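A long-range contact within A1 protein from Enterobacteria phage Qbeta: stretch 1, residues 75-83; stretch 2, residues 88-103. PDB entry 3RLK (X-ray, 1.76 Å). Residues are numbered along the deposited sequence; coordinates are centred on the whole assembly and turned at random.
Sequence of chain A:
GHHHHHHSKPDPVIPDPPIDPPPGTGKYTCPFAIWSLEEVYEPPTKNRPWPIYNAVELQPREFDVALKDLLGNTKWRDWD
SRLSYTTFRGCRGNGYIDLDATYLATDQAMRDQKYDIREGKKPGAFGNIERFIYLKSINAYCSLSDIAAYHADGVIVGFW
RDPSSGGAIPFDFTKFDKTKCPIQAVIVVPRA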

# COMPACT_ATOMS: atom_id res chain seq x y z
N LYS A 75 3.50 -1.01 17.78
CA LYS A 75 2.12 -1.24 17.37
C LYS A 75 1.83 -0.85 15.90
O LYS A 75 2.28 0.18 15.45
CB LYS A 75 1.14 -0.67 18.40
CG LYS A 75 0.96 0.77 18.50
CD LYS A 75 -0.17 0.92 19.57
CE LYS A 75 -0.65 2.36 19.85
NZ LYS A 75 -1.21 2.42 21.24
N TRP A 76 1.05 -1.67 15.18
CA TRP A 76 0.54 -1.23 13.89
C TRP A 76 -0.52 -0.16 14.14
O TRP A 76 -1.20 -0.21 15.20
CB TRP A 76 -0.18 -2.41 13.20
CG TRP A 76 0.73 -3.50 12.91
CD1 TRP A 76 0.84 -4.72 13.59
CD2 TRP A 76 1.65 -3.55 11.84
NE1 TRP A 76 1.81 -5.48 13.01
CE2 TRP A 76 2.35 -4.80 11.94
CE3 TRP A 76 2.00 -2.66 10.82
CZ2 TRP A 76 3.32 -5.19 11.02
CZ3 TRP A 76 3.00 -3.03 9.90
CH2 TRP A 76 3.65 -4.28 10.02
N ARG A 77 -0.68 0.78 13.19
CA ARG A 77 -1.78 1.76 13.23
C ARG A 77 -3.14 1.04 13.22
O ARG A 77 -4.04 1.46 13.90
CB ARG A 77 -1.69 2.78 12.05
CG ARG A 77 -0.69 3.89 12.24
CD ARG A 77 -1.20 4.96 13.20
NE ARG A 77 -0.29 6.09 13.14
CZ ARG A 77 0.78 6.21 13.90
NH1 ARG A 77 1.04 5.23 14.78
NH2 ARG A 77 1.60 7.27 13.82
N ASP A 78 -3.27 -0.02 12.39
CA ASP A 78 -4.49 -0.84 12.30
C ASP A 78 -5.69 0.08 12.05
O ASP A 78 -6.67 0.02 12.74
CB ASP A 78 -4.64 -1.75 13.58
CG ASP A 78 -5.76 -2.81 13.42
OD1 ASP A 78 -6.16 -3.16 12.27
OD2 ASP A 78 -6.27 -3.26 14.44
N TRP A 79 -5.55 0.94 11.03
CA TRP A 79 -6.49 2.03 10.74
C TRP A 79 -7.93 1.54 10.63
O TRP A 79 -8.86 2.19 11.17
CB TRP A 79 -6.06 2.65 9.40
CG TRP A 79 -4.64 3.22 9.29
CD1 TRP A 79 -3.49 2.60 8.80
CD2 TRP A 79 -4.22 4.51 9.74
NE1 TRP A 79 -2.42 3.46 8.84
CE2 TRP A 79 -2.83 4.64 9.43
CE3 TRP A 79 -4.90 5.61 10.35
CZ2 TRP A 79 -2.09 5.83 9.72
CZ3 TRP A 79 -4.18 6.79 10.63
CH2 TRP A 79 -2.77 6.90 10.28
N ASP A 80 -8.13 0.40 9.96
CA ASP A 80 -9.45 -0.15 9.66
C ASP A 80 -9.84 -1.33 10.57
O ASP A 80 -10.81 -2.07 10.27
CB ASP A 80 -9.55 -0.51 8.15
CG ASP A 80 -8.44 -1.41 7.69
OD1 ASP A 80 -7.73 -1.96 8.56
OD2 ASP A 80 -8.30 -1.65 6.43
N SER A 81 -9.09 -1.51 11.67
CA SER A 81 -9.33 -2.58 12.67
C SER A 81 -9.26 -4.02 12.16
O SER A 81 -9.73 -4.95 12.82
CB SER A 81 -10.68 -2.34 13.33
OG SER A 81 -10.57 -1.21 14.18
N ARG A 82 -8.65 -4.24 11.01
CA ARG A 82 -8.61 -5.62 10.48
C ARG A 82 -7.72 -6.57 11.27
O ARG A 82 -7.79 -7.82 11.12
CB ARG A 82 -8.19 -5.57 9.01
CG ARG A 82 -9.23 -4.87 8.13
CD ARG A 82 -8.90 -5.02 6.61
NE ARG A 82 -7.59 -4.38 6.29
CZ ARG A 82 -6.41 -5.00 6.14
NH1 ARG A 82 -6.27 -6.35 6.22
NH2 ARG A 82 -5.31 -4.22 5.91
N LEU A 83 -6.83 -5.97 12.08
CA LEU A 83 -5.86 -6.74 12.88
C LEU A 83 -6.23 -6.78 14.33
O LEU A 83 -5.48 -7.30 15.15
CB LEU A 83 -4.45 -6.14 12.73
CG LEU A 83 -3.98 -6.03 11.28
CD1 LEU A 83 -2.69 -5.31 11.25
CD2 LEU A 83 -3.83 -7.44 10.69
N PHE A 88 -1.12 -10.32 16.82
CA PHE A 88 -0.12 -10.38 15.72
C PHE A 88 1.30 -9.96 16.11
O PHE A 88 1.51 -9.21 17.07
CB PHE A 88 -0.58 -9.53 14.52
CG PHE A 88 -1.84 -10.05 13.86
CD1 PHE A 88 -1.76 -11.10 12.93
CD2 PHE A 88 -3.10 -9.51 14.17
CE1 PHE A 88 -2.96 -11.64 12.34
CE2 PHE A 88 -4.26 -10.01 13.56
CZ PHE A 88 -4.20 -11.06 12.63
N ARG A 89 2.25 -10.45 15.34
CA ARG A 89 3.59 -9.89 15.41
C ARG A 89 3.43 -8.35 15.12
O ARG A 89 2.55 -7.92 14.35
CB ARG A 89 4.56 -10.64 14.44
CG ARG A 89 6.05 -10.23 14.59
CD ARG A 89 6.81 -10.71 15.87
NE ARG A 89 6.68 -9.85 17.04
CZ ARG A 89 7.60 -9.80 18.03
NH1 ARG A 89 7.46 -9.01 19.10
NH2 ARG A 89 8.72 -10.52 17.92
N GLY A 90 4.21 -7.57 15.86
CA GLY A 90 4.23 -6.14 15.71
C GLY A 90 5.00 -5.66 14.49
O GLY A 90 5.57 -6.43 13.69
N CYS A 91 4.97 -4.34 14.37
CA CYS A 91 5.67 -3.64 13.34
C CYS A 91 7.09 -3.34 13.76
O CYS A 91 7.36 -3.03 14.96
CB CYS A 91 4.87 -2.39 13.02
SG CYS A 91 5.55 -1.23 11.71
N ARG A 92 7.99 -3.33 12.75
CA ARG A 92 9.37 -2.93 12.97
C ARG A 92 9.41 -1.48 13.53
O ARG A 92 10.24 -1.13 14.38
CB ARG A 92 10.17 -2.99 11.66
CG ARG A 92 11.59 -2.43 11.79
CD ARG A 92 12.39 -3.19 12.87
NE ARG A 92 12.60 -4.58 12.40
CZ ARG A 92 13.77 -5.22 12.32
NH1 ARG A 92 14.90 -4.65 12.79
NH2 ARG A 92 13.80 -6.51 11.87
N GLY A 93 8.49 -0.66 13.07
CA GLY A 93 8.47 0.75 13.43
C GLY A 93 9.75 1.40 12.93
O GLY A 93 10.32 1.03 11.86
N ASN A 94 10.22 2.35 13.73
CA ASN A 94 11.30 3.28 13.33
C ASN A 94 11.20 3.77 11.86
O ASN A 94 12.19 3.74 11.08
CB ASN A 94 12.68 2.71 13.63
CG ASN A 94 13.76 3.83 13.85
OD1 ASN A 94 13.63 4.69 14.75
ND2 ASN A 94 14.81 3.78 13.06
N GLY A 95 10.00 4.17 11.49
CA GLY A 95 9.79 4.74 10.18
C GLY A 95 8.87 3.85 9.35
O GLY A 95 8.12 4.38 8.53
N TYR A 96 8.90 2.53 9.60
CA TYR A 96 7.95 1.57 8.92
C TYR A 96 6.60 1.72 9.58
O TYR A 96 6.55 1.92 10.80
CB TYR A 96 8.36 0.12 9.10
CG TYR A 96 9.46 -0.27 8.20
CD1 TYR A 96 9.23 -0.34 6.80
CD2 TYR A 96 10.74 -0.49 8.69
CE1 TYR A 96 10.29 -0.69 5.91
CE2 TYR A 96 11.78 -0.88 7.82
CZ TYR A 96 11.56 -0.95 6.45
OH TYR A 96 12.59 -1.29 5.60
N ILE A 97 5.54 1.62 8.80
CA ILE A 97 4.18 1.82 9.30
C ILE A 97 3.20 1.18 8.29
O ILE A 97 3.48 1.11 7.11
CB ILE A 97 3.85 3.32 9.56
CG1 ILE A 97 2.69 3.44 10.59
CG2 ILE A 97 3.52 4.08 8.30
CD1 ILE A 97 2.92 2.63 11.98
N ASP A 98 2.05 0.73 8.76
CA ASP A 98 1.00 0.22 7.85
C ASP A 98 0.14 1.37 7.28
O ASP A 98 -0.11 2.35 7.98
CB ASP A 98 0.05 -0.79 8.55
CG ASP A 98 -0.53 -0.26 9.86
OD1 ASP A 98 0.20 0.38 10.65
OD2 ASP A 98 -1.72 -0.53 10.15
N LEU A 99 -0.35 1.20 6.04
CA LEU A 99 -1.29 2.14 5.45
C LEU A 99 -2.73 1.62 5.60
O LEU A 99 -2.95 0.45 5.95
CB LEU A 99 -0.95 2.30 3.95
CG LEU A 99 0.51 2.54 3.56
CD1 LEU A 99 0.43 2.95 2.11
CD2 LEU A 99 1.20 3.67 4.35
N ASP A 100 -3.71 2.50 5.33
CA ASP A 100 -5.11 2.17 5.49
C ASP A 100 -5.64 1.56 4.20
O ASP A 100 -6.08 2.25 3.29
CB ASP A 100 -5.88 3.38 5.94
CG ASP A 100 -7.36 3.07 6.26
OD1 ASP A 100 -7.90 2.01 5.84
OD2 ASP A 100 -7.97 3.97 6.88
N ALA A 101 -5.59 0.22 4.10
CA ALA A 101 -6.08 -0.44 2.83
C ALA A 101 -7.58 -0.18 2.51
O ALA A 101 -7.97 -0.17 1.31
CB ALA A 101 -5.82 -2.00 2.91
N THR A 102 -8.38 0.06 3.54
CA THR A 102 -9.84 0.38 3.42
C THR A 102 -10.01 1.77 2.83
O THR A 102 -10.61 1.93 1.77
CB THR A 102 -10.61 0.19 4.76
OG1 THR A 102 -10.65 -1.21 5.12
CG2 THR A 102 -12.01 0.78 4.67
N TYR A 103 -9.41 2.78 3.45
CA TYR A 103 -9.38 4.09 2.85
C TYR A 103 -8.90 4.07 1.40
O TYR A 103 -9.47 4.77 0.58
CB TYR A 103 -8.42 5.03 3.59
CG TYR A 103 -8.61 6.44 3.17
CD1 TYR A 103 -9.67 7.19 3.66
CD2 TYR A 103 -7.74 7.04 2.26
CE1 TYR A 103 -9.88 8.49 3.26
CE2 TYR A 103 -7.93 8.35 1.85
CZ TYR A 103 -8.98 9.08 2.41
OH TYR A 103 -9.16 10.34 2.00
O HOH W 1 -5.55 -1.38 6.54

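The three residues that cover the most surface are W76 and W79 from the irregular first stretch, and D98 from a strand of the second. Together they show one rule clearly: an indole buys its place by giving its single N-H to a backbone carbonyl, while its carbon surface packs on whatever lies around it.

W76 gives up the most surface. Its CA-to-CB bond points sideways, but with chi1 in the m well the ring end comes nearer to the second stretch, and NE1 donates to R89 O at 2.9 Å with a nearly straight geometry of 165°. The acceptor sits at the ring edge, near its plane, as an indole N-H requires, and this leaves the ring face free for C91. There C91 CB stands 3.4 Å from the centroid of the W76 six-membered ring, almost exactly on the normal, and C91 SG lies 4.0 Å from the same centroid, a sulfur-aromatic contact. The cysteine sulfur also accepts from its own stretch, with G93 N to C91 SG at 3.3 Å.

D98 works as a two-pronged acceptor. Its CB packs 3.5 Å from W76 CE3, and its carboxylate receives two consecutive backbone amides, R77 N to OD1 of D98 at 2.7 Å and D78 N to OD2 of D98 at 2.8 Å. One buried acid thus satisfies amides in a segment that has no regular helix or strand to pair them. The backbone of D98 serves as well: W79 NE1 donates to D98 O at 2.7 Å, again at the ring edge. W79, also in the m well, directs its CB toward the second stretch, and that atom lies 3.4 Å from D100 CG.

Next to W79, D100 caps the following helix, accepting from Y103 N at OD1 (2.9 Å) and weakly from T102 N at the same OD1 (3.1 Å). D80 OD2 comes within 3.7 Å of D100 OD1, a pairing of like charges, but R82 NE forms a salt bridge to D80 OD2 at 2.8 Å, bringing a positive charge, and T102 OG1 donates a hydrogen bond to D80 OD2 at 2.7 Å. Water 1 adds a link between the stretches, accepting from R82 NH2 and from A101 N, each 2.9 Å from its oxygen.

Where the last residue of the first stretch meets the first of the second, L83 CD2 lies over one face of the F88 ring, 4.1 Å from its centroid, a simple apolar pair.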